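Local coordinates for protein 5,10-methylenetetrahydromethanopterin reductase (Methanopyrus kandleri, PDB 1EZW) that catalyses the reversible, coenzyme F420-dependent reduction of methylenetetrahydromethanopterin to methyltetrahydromethanopterin in methanogenesis from carbon dioxide, at residues I181-A186 and E204-K209. Numbering follows the deposited sequence.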
loop_
_atom_site.group_PDB
_atom_site.type_symbol
_atom_site.label_atom_id
_atom_site.label_comp_id
_atom_site.label_asym_id
_atom_site.label_seq_id
_atom_site.Cartn_x
_atom_site.Cartn_y
_atom_site.Cartn_z
ATOM N N ILE A 181 29.482 -29.518 2.934
ATOM C CA ILE A 181 30.138 -28.328 3.461
ATOM C C ILE A 181 29.105 -27.252 3.818
ATOM O O ILE A 181 29.161 -26.651 4.894
ATOM C CB ILE A 181 31.144 -27.734 2.450
ATOM C CG1 ILE A 181 32.190 -28.785 2.082
ATOM C CG2 ILE A 181 31.833 -26.503 3.067
ATOM C CD1 ILE A 181 33.049 -28.359 0.903
ATOM N N MET A 182 28.164 -26.998 2.916
ATOM C CA MET A 182 27.153 -25.989 3.218
ATOM C C MET A 182 26.238 -26.415 4.353
ATOM O O MET A 182 25.835 -25.600 5.183
ATOM C CB MET A 182 26.333 -25.684 1.962
ATOM C CG MET A 182 27.113 -24.909 0.944
ATOM S SD MET A 182 27.567 -23.256 1.573
ATOM C CE MET A 182 28.401 -22.690 0.235
ATOM N N LEU A 183 25.891 -27.697 4.408
ATOM C CA LEU A 183 25.029 -28.178 5.484
ATOM C C LEU A 183 25.704 -28.029 6.827
ATOM O O LEU A 183 25.088 -27.623 7.796
ATOM C CB LEU A 183 24.644 -29.652 5.267
ATOM C CG LEU A 183 23.642 -29.952 4.136
ATOM C CD1 LEU A 183 23.645 -31.468 3.855
ATOM C CD2 LEU A 183 22.217 -29.498 4.562
ATOM N N LYS A 184 26.987 -28.379 6.891
ATOM C CA LYS A 184 27.693 -28.251 8.157
ATOM C C LYS A 184 27.832 -26.762 8.573
ATOM O O LYS A 184 27.635 -26.390 9.732
ATOM C CB LYS A 184 29.068 -28.915 8.005
ATOM C CG LYS A 184 29.749 -29.158 9.302
ATOM C CD LYS A 184 31.060 -29.938 9.053
ATOM C CE LYS A 184 31.740 -30.259 10.377
ATOM N NZ LYS A 184 31.901 -29.003 11.145
ATOM N N THR A 185 28.147 -25.913 7.603
ATOM C CA THR A 185 28.280 -24.478 7.883
ATOM C C THR A 185 26.952 -23.900 8.401
ATOM O O THR A 185 26.923 -23.085 9.316
ATOM C CB THR A 185 28.698 -23.729 6.594
ATOM O OG1 THR A 185 29.950 -24.276 6.136
ATOM C CG2 THR A 185 28.861 -22.198 6.859
ATOM N N ALA A 186 25.853 -24.327 7.794
ATOM C CA ALA A 186 24.544 -23.835 8.204
ATOM C C ALA A 186 24.245 -24.281 9.644
ATOM O O ALA A 186 23.726 -23.526 10.439
ATOM C CB ALA A 186 23.468 -24.346 7.208
ATOM N N GLU A 204 17.408 -37.628 5.805
ATOM C CA GLU A 204 18.122 -38.594 6.641
ATOM C C GLU A 204 19.618 -38.414 6.385
ATOM O O GLU A 204 20.443 -38.696 7.244
ATOM C CB GLU A 204 17.647 -40.016 6.305
ATOM C CG GLU A 204 16.210 -40.203 6.791
ATOM C CD GLU A 204 15.533 -41.464 6.276
ATOM O OE1 GLU A 204 16.019 -42.054 5.297
ATOM O OE2 GLU A 204 14.476 -41.838 6.841
ATOM N N VAL A 205 19.953 -37.926 5.199
ATOM C CA VAL A 205 21.330 -37.671 4.818
ATOM C C VAL A 205 21.739 -36.273 5.291
ATOM O O VAL A 205 22.784 -36.084 5.910
ATOM C CB VAL A 205 21.488 -37.723 3.284
ATOM C CG1 VAL A 205 22.827 -37.107 2.859
ATOM C CG2 VAL A 205 21.381 -39.185 2.797
ATOM N N ALA A 206 20.882 -35.290 5.042
ATOM C CA ALA A 206 21.229 -33.920 5.394
ATOM C C ALA A 206 21.242 -33.532 6.851
ATOM O O ALA A 206 22.147 -32.790 7.279
ATOM C CB ALA A 206 20.313 -32.920 4.607
ATOM N N VAL A 207 20.261 -33.994 7.630
ATOM C CA VAL A 207 20.165 -33.586 9.014
ATOM C C VAL A 207 21.375 -33.928 9.874
ATOM O O VAL A 207 21.799 -33.100 10.677
ATOM C CB VAL A 207 18.820 -34.046 9.646
ATOM C CG1 VAL A 207 18.751 -33.733 11.112
ATOM C CG2 VAL A 207 17.667 -33.273 8.938
ATOM N N PRO A 208 21.914 -35.159 9.764
ATOM C CA PRO A 208 23.100 -35.470 10.581
ATOM C C PRO A 208 24.267 -34.489 10.314
ATOM O O PRO A 208 25.045 -34.184 11.219
ATOM C CB PRO A 208 23.435 -36.910 10.156
ATOM C CG PRO A 208 22.047 -37.476 9.902
ATOM C CD PRO A 208 21.478 -36.346 9.017
ATOM N N LYS A 209 24.393 -34.015 9.082
ATOM C CA LYS A 209 25.460 -33.080 8.778
ATOM C C LYS A 209 25.191 -31.699 9.341
ATOM O O LYS A 209 26.117 -31.014 9.778
ATOM C CB LYS A 209 25.735 -33.051 7.280
ATOM C CG LYS A 209 26.771 -34.107 6.895
ATOM C CD LYS A 209 28.111 -33.792 7.588
ATOM C CE LYS A 209 29.235 -34.773 7.216
ATOM N NZ LYS A 209 28.927 -36.161 7.644
#
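Leu183 reaches across to Ala206, and this pair forms the apolar part of the contact between helices 180-189 and 200-216. The leucine fork is applied to the small methyl group with both branches, CD1 lying 3.7 Å from Ala206 CB and CD2 3.9 Å from it. CG stands beside the backbone N and anti to the carbonyl carbon (chi1 -72°), which carries the fork out from its helix. A long branched residue suits the place because it bridges to a helix whose facing residue, alanine, offers just a methyl side chain; the small alanine is consistent with the 8.8 Å approach of the short segment axes, which cross at -47°. Leu183 also touches Ala177 and Ile210, so it is buried on several sides.

Beside this pair the backbones themselves draw close. Lys184 CA sits 3.6 Å from Lys209 O, a CA-H...O contact with an angle of 147° at the hydrogen, and Lys184 CB borders the same oxygen at 4.0 Å. Lys209 packs with its first carbon, CB meeting Leu183 CB at 4.1 Å.

The Lys184 chain leads away from 204-209, but its NZ forms a salt bridge with Glu216, farther along helix 200-216. A long, charged lysine suits this edge: its base borders Lys209 O while its amine joins the two helices beyond the segments.

Within these neighbouring helices of the (beta/alpha)8 barrel, joined through strand 192-196, the two segments therefore meet by shape and dispersion, with a weak CA-H...O contribution and no conventional hydrogen bond directly between them; the Lys184-Glu216 salt bridge supplies an ionic link between the helices.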